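Local coordinates for TCP pilus virulence regulatory protein (Vibrio cholerae, PDB 4MLO) that activates transcription as an AraC-family, DNA-binding regulator of virulence in the cholera bacterium, and holds palmitoleic acid in an internal pocket, at residues I27-K31 against T85-I91; R221-S225 against Q242-A246. One frame throughout, in Å; residues are numbered along the deposited sequence.

Helix 213-230 relates the two contacts: its residues 221-225 form one side of interaction 2, and Lys230, further along it, touches Lys31 and Thr85 of interaction 1. In interaction 1, Lys31 hydrogen-bonds the carboxylate of palmitoleic acid, and Lys230 grips the same fatty acid. Interaction 2 packs 221-225 against the turn at 242-246; there the side chain of Ile222 is about 9 Å from the ligand. The centres of the two contacts are 19 Å apart and their nearest atoms about 4 Å, without touching. In one of its two conformers Ser223 OG bonds the carbonyl of Tyr26, just before segment 27-31.

Interaction 1: I27-K31 against T85-I91; sequences INDYK and TISDSFI. With PAM (palmitoleic acid), chain E.
In the cupin-like domain, Lys31 and Thr85 form an antiparallel, non-hydrogen-bonded pair where strand 31-35 begins beside the end of strand 79-86, near the carboxylate end of the bound fatty acid. Just beyond the pair, the Ile86 N-H bonds the Tyr30 carbonyl O at 2.9 Å, nearly straight at 170°. On the face shared by Lys31 and Thr85 the two side chains run alongside each other in the same direction. The lysine stays extended until its last torsion, where a bend (chi4 -78°) brings NZ to Thr85 OG1 at 2.6 Å; the same NZ donates to O2 of palmitoleic acid at 2.9 Å. Thr85 does not touch the ligand itself, which is consistent with a second-shell role in holding NZ in place, while Lys230 and Tyr12 complete the grip on the carboxylate.

Away from the ligand, the chain leaves strand 79-86 through Ser87, the N-cap of helix 88-93, and the contact continues with Tyr30. Its ring crosses Ile91 at about a right angle, CD1 lying 3.8 Å from Ile91 CG1, while its hydroxyl reaches the backbone N of Thr165. Helix 141-159 covers Ile86 and Ile91 through Phe152.

Two acids meet on the more exposed side. Asp29 OD1 comes within 2.7 Å of Asp88 OD1, with the carboxylate planes turned 62° apart. Two like charges this close would be expected to raise the pKa of one of them; the salt bridge from Asp88 to Lys63 probably offsets part of the charge. Water also fills in between the segments. One molecule accepts from Tyr30 N and lies near both Asp29 OD1 and the Ile86 carbonyl; a second donates to Asp29 OD1 at 2.9 Å and accepts from Asp88 N, also at 2.9 Å.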
loop_
_atom_site.group_PDB
_atom_site.type_symbol
_atom_site.label_atom_id
_atom_site.label_comp_id
_atom_site.label_asym_id
_atom_site.label_seq_id
_atom_site.Cartn_x
_atom_site.Cartn_y
_atom_site.Cartn_z
ATOM N N ILE A 27 2.637 -1.695 -3.492
ATOM C CA ILE A 27 2.091 -1.629 -2.142
ATOM C C ILE A 27 2.747 -2.779 -1.384
ATOM O O ILE A 27 2.377 -3.940 -1.551
ATOM C CB ILE A 27 0.568 -1.719 -2.137
ATOM C CG1 ILE A 27 -0.033 -0.591 -2.984
ATOM C CG2 ILE A 27 0.066 -1.640 -0.738
ATOM C CD1 ILE A 27 0.372 0.820 -2.550
ATOM N N ASN A 28 3.731 -2.454 -0.530
ATOM C CA ASN A 28 4.570 -3.454 0.132
ATOM C C ASN A 28 3.833 -4.172 1.248
ATOM O O ASN A 28 4.158 -5.321 1.578
ATOM C CB ASN A 28 5.815 -2.787 0.707
ATOM C CG ASN A 28 6.794 -3.790 1.244
ATOM O OD1 ASN A 28 7.369 -4.526 0.475
ATOM N ND2 ASN A 28 6.968 -3.843 2.565
ATOM N N ASP A 29 2.871 -3.490 1.867
ATOM C CA ASP A 29 2.061 -4.003 2.964
ATOM C C ASP A 29 0.670 -3.394 2.847
ATOM O O ASP A 29 0.498 -2.358 2.216
ATOM C CB ASP A 29 2.661 -3.642 4.325
ATOM C CG ASP A 29 3.800 -4.567 4.698
ATOM O OD1 ASP A 29 3.551 -5.789 4.816
ATOM O OD2 ASP A 29 4.929 -4.078 4.837
ATOM N N TYR A 30 -0.331 -4.038 3.447
ATOM C CA TYR A 30 -1.694 -3.524 3.387
ATOM C C TYR A 30 -1.742 -2.106 3.936
ATOM O O TYR A 30 -1.098 -1.806 4.942
ATOM C CB TYR A 30 -2.661 -4.411 4.178
ATOM C CG TYR A 30 -2.837 -5.742 3.549
ATOM C CD1 TYR A 30 -2.084 -6.825 3.967
ATOM C CD2 TYR A 30 -3.712 -5.909 2.488
ATOM C CE1 TYR A 30 -2.220 -8.082 3.335
ATOM C CE2 TYR A 30 -3.869 -7.151 1.867
ATOM C CZ TYR A 30 -3.114 -8.219 2.302
ATOM O OH TYR A 30 -3.248 -9.434 1.684
ATOM N N LYS A 31 -2.467 -1.220 3.236
ATOM C CA LYS A 31 -2.544 0.194 3.625
ATOM C C LYS A 31 -3.983 0.670 3.678
ATOM O O LYS A 31 -4.842 0.214 2.927
ATOM C CB LYS A 31 -1.755 1.107 2.656
ATOM C CG LYS A 31 -0.261 0.992 2.861
ATOM C CD LYS A 31 0.508 1.852 1.914
ATOM C CE LYS A 31 1.963 1.476 1.932
ATOM N NZ LYS A 31 2.620 2.033 3.131
ATOM N N THR A 85 -0.118 1.682 7.640
ATOM C CA THR A 85 0.509 0.526 7.008
ATOM C C THR A 85 0.499 -0.600 8.027
ATOM O O THR A 85 1.016 -0.433 9.135
ATOM C CB THR A 85 1.941 0.824 6.566
ATOM O OG1 THR A 85 1.964 1.967 5.689
ATOM C CG2 THR A 85 2.525 -0.367 5.849
ATOM N N ILE A 86 -0.105 -1.722 7.664
ATOM C CA ILE A 86 -0.395 -2.807 8.601
ATOM C C ILE A 86 0.658 -3.891 8.434
ATOM O O ILE A 86 0.845 -4.409 7.325
ATOM C CB ILE A 86 -1.796 -3.389 8.362
ATOM C CG1 ILE A 86 -2.856 -2.289 8.371
ATOM C CG2 ILE A 86 -2.123 -4.405 9.435
ATOM C CD1 ILE A 86 -4.204 -2.754 7.929
ATOM N N SER A 87 1.309 -4.273 9.537
ATOM C CA SER A 87 2.394 -5.246 9.457
ATOM C C SER A 87 1.888 -6.632 9.065
ATOM O O SER A 87 0.747 -7.017 9.345
ATOM C CB SER A 87 3.137 -5.333 10.797
ATOM O OG SER A 87 2.373 -5.989 11.781
ATOM N N ASP A 88 2.767 -7.386 8.404
ATOM C CA ASP A 88 2.447 -8.762 8.057
ATOM C C ASP A 88 2.135 -9.565 9.312
ATOM O O ASP A 88 1.240 -10.420 9.310
ATOM C CB ASP A 88 3.611 -9.398 7.295
ATOM C CG ASP A 88 3.800 -8.821 5.893
ATOM O OD1 ASP A 88 2.795 -8.385 5.285
ATOM O OD2 ASP A 88 4.956 -8.820 5.384
ATOM N N SER A 89 2.849 -9.296 10.401
ATOM C CA SER A 89 2.602 -10.066 11.623
ATOM C C SER A 89 1.186 -9.833 12.162
ATOM O O SER A 89 0.532 -10.769 12.630
ATOM C CB SER A 89 3.672 -9.749 12.675
ATOM O OG SER A 89 3.620 -8.407 13.130
ATOM N N PHE A 90 0.672 -8.604 12.067
ATOM C CA PHE A 90 -0.701 -8.368 12.493
ATOM C C PHE A 90 -1.685 -9.076 11.571
ATOM O O PHE A 90 -2.637 -9.713 12.042
ATOM C CB PHE A 90 -1.022 -6.868 12.562
ATOM C CG PHE A 90 -2.451 -6.589 12.984
ATOM C CD1 PHE A 90 -3.449 -6.405 12.041
ATOM C CD2 PHE A 90 -2.809 -6.570 14.336
ATOM C CE1 PHE A 90 -4.775 -6.177 12.425
ATOM C CE2 PHE A 90 -4.120 -6.351 14.725
ATOM C CZ PHE A 90 -5.114 -6.155 13.768
ATOM N N ILE A 91 -1.453 -9.011 10.251
ATOM C CA ILE A 91 -2.329 -9.706 9.308
ATOM C C ILE A 91 -2.341 -11.199 9.606
ATOM O O ILE A 91 -3.402 -11.832 9.629
ATOM C CB ILE A 91 -1.889 -9.408 7.859
ATOM C CG1 ILE A 91 -2.003 -7.911 7.560
ATOM C CG2 ILE A 91 -2.691 -10.199 6.873
ATOM C CD1 ILE A 91 -3.429 -7.318 7.631
HETATM C C1 PAM E . 3.546 5.726 2.135
HETATM O O1 PAM E . 3.336 6.334 3.220
HETATM O O2 PAM E . 3.705 4.484 2.102
HETATM C C2 PAM E . 3.637 6.489 0.842
HETATM C C3 PAM E . 2.597 6.009 -0.183
HETATM C C4 PAM E . 1.192 6.205 0.380
HETATM C C5 PAM E . 0.101 5.818 -0.612
HETATM C C6 PAM E . -1.281 5.876 0.038
HETATM C C7 PAM E . -1.662 7.280 0.507
HETATM C C8 PAM E . -1.893 8.207 -0.673
HETATM C C9 PAM E . -2.203 9.636 -0.238
HETATM C C10 PAM E . -1.281 10.490 0.222
HETATM C C11 PAM E . 0.178 10.104 0.400
HETATM C C12 PAM E . 1.141 11.273 0.190
HETATM C C13 PAM E . 2.551 10.699 0.033
HETATM C C14 PAM E . 3.555 11.625 -0.623
HETATM C C15 PAM E . 3.114 12.066 -2.012
HETATM C C16 PAM E . 4.285 12.446 -2.883
HETATM O O HOH W 1 0.928 -6.233 5.414
HETATM O O HOH W 2 5.085 -6.138 7.278
#

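Interaction 2: R221-S225 against Q242-A246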
loop_
_atom_site.group_PDB
_atom_site.type_symbol
_atom_site.label_atom_id
_atom_site.label_comp_id
_atom_site.label_asym_id
_atom_site.label_seq_id
_atom_site.Cartn_x
_atom_site.Cartn_y
_atom_site.Cartn_z
ATOM N N ARG A 221 11.737 -1.748 -5.399
ATOM C CA ARG A 221 12.880 -0.999 -4.870
ATOM C C ARG A 221 12.486 0.404 -4.414
ATOM O O ARG A 221 13.010 0.886 -3.416
ATOM C CB ARG A 221 13.997 -0.928 -5.901
ATOM C CG ARG A 221 14.686 -2.285 -6.144
ATOM C CD ARG A 221 15.838 -2.183 -7.150
ATOM N NE ARG A 221 16.608 -3.441 -7.140
ATOM C CZ ARG A 221 17.305 -3.937 -8.141
ATOM N NH1 ARG A 221 17.386 -3.327 -9.306
ATOM N NH2 ARG A 221 17.924 -5.116 -7.959
ATOM N N ILE A 222 11.543 1.062 -5.094
ATOM C CA ILE A 222 11.108 2.380 -4.604
ATOM C C ILE A 222 10.411 2.246 -3.262
ATOM O O ILE A 222 10.591 3.069 -2.348
ATOM C CB ILE A 222 10.200 3.074 -5.641
ATOM C CG1 ILE A 222 10.985 3.545 -6.880
ATOM C CG2 ILE A 222 9.429 4.296 -5.036
ATOM C CD1 ILE A 222 12.123 4.529 -6.617
ATOM N N SER A 223 9.563 1.247 -3.122
ATOM C CA SER A 223 8.874 1.115 -1.855
ATOM C C SER A 223 9.849 0.743 -0.741
ATOM O O SER A 223 9.671 1.182 0.395
ATOM C CB SER A 223 7.722 0.139 -2.023
ATOM O OG SER A 223 6.752 0.737 -2.883
ATOM N N TYR A 224 10.928 0.019 -1.059
ATOM C CA TYR A 224 11.993 -0.201 -0.089
ATOM C C TYR A 224 12.650 1.116 0.322
ATOM O O TYR A 224 12.870 1.369 1.519
ATOM C CB TYR A 224 12.990 -1.204 -0.689
ATOM C CG TYR A 224 14.056 -1.734 0.232
ATOM C CD1 TYR A 224 15.231 -1.069 0.407
ATOM C CD2 TYR A 224 13.917 -2.989 0.823
ATOM C CE1 TYR A 224 16.243 -1.573 1.232
ATOM C CE2 TYR A 224 14.929 -3.491 1.658
ATOM C CZ TYR A 224 16.076 -2.745 1.861
ATOM O OH TYR A 224 17.119 -3.206 2.667
ATOM N N SER A 225 12.930 1.997 -0.646
ATOM C CA SER A 225 13.545 3.286 -0.314
ATOM C C SER A 225 12.625 4.127 0.579
ATOM O O SER A 225 13.105 4.873 1.446
ATOM C CB SER A 225 13.910 4.051 -1.594
ATOM O OG SER A 225 12.814 4.676 -2.258
ATOM N N GLN A 242 21.424 1.302 -1.114
ATOM C CA GLN A 242 20.836 0.298 -0.241
ATOM C C GLN A 242 19.601 -0.326 -0.883
ATOM O O GLN A 242 19.296 -1.499 -0.663
ATOM C CB GLN A 242 20.502 0.939 1.112
ATOM C CG GLN A 242 19.943 -0.011 2.148
ATOM C CD GLN A 242 20.992 -0.619 3.057
ATOM O OE1 GLN A 242 22.099 -0.088 3.192
ATOM N NE2 GLN A 242 20.635 -1.737 3.713
ATOM N N SER A 243 18.872 0.439 -1.677
ATOM C CA SER A 243 17.649 -0.012 -2.281
ATOM C C SER A 243 17.859 -0.742 -3.588
ATOM O O SER A 243 16.864 -1.178 -4.185
ATOM C CB SER A 243 16.749 1.185 -2.544
ATOM O OG SER A 243 16.473 1.874 -1.334
ATOM N N GLY A 244 19.103 -0.876 -4.053
ATOM C CA GLY A 244 19.411 -1.700 -5.202
ATOM C C GLY A 244 19.465 -0.985 -6.523
ATOM O O GLY A 244 19.595 -1.654 -7.569
ATOM N N PHE A 245 19.425 0.348 -6.525
ATOM C CA PHE A 245 19.571 1.093 -7.765
ATOM C C PHE A 245 21.039 1.191 -8.209
ATOM O O PHE A 245 21.979 1.196 -7.395
ATOM C CB PHE A 245 18.928 2.472 -7.590
ATOM C CG PHE A 245 17.446 2.399 -7.445
ATOM C CD1 PHE A 245 16.648 2.210 -8.573
ATOM C CD2 PHE A 245 16.831 2.445 -6.201
ATOM C CE1 PHE A 245 15.262 2.110 -8.449
ATOM C CE2 PHE A 245 15.446 2.362 -6.069
ATOM C CZ PHE A 245 14.669 2.189 -7.182
ATOM N N ALA A 246 21.228 1.310 -9.518
ATOM C CA ALA A 246 22.574 1.284 -10.087
ATOM C C ALA A 246 23.340 2.547 -9.747
ATOM O O ALA A 246 24.568 2.529 -9.680
ATOM C CB ALA A 246 22.496 1.120 -11.608
#
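Arg221 lies along the backbone of Ser243 and Gly244, beginning with CB, which sits 3.4 Å from Phe245 CZ. CG presses closest, 3.1 Å from the Ser243 carbonyl O, and CD stays beside that oxygen, which is buried without any polar partner in the model. The chain runs extended to NE, whose hydrogen bond goes to the Ile182 carbonyl. At the tip, the Gly244 carbonyl O sits over one face of the guanidinium, 3.2 Å from its plane and nearer the edge of the group than its middle; NH1 is near this oxygen, but the angle is too poor for a bond.

The backbone it follows is a Schellman motif ending helix 236-242, with Gly244 at a positive phi of 95°. It leads into helix 248-259, consistent with the turn of an AraC-type helix-turn-helix.

One helical turn on, Tyr224 brings its ring edge to Ser243: OG lies in the ring plane, 3.6 Å from CD1. That hydroxyl, bonded to the Ile239 carbonyl, is also 3.4 Å from Ser225 CB. Phe245 CZ also meets Ile222 CD1, at 3.5 Å, the two side chains crossing at about a right angle.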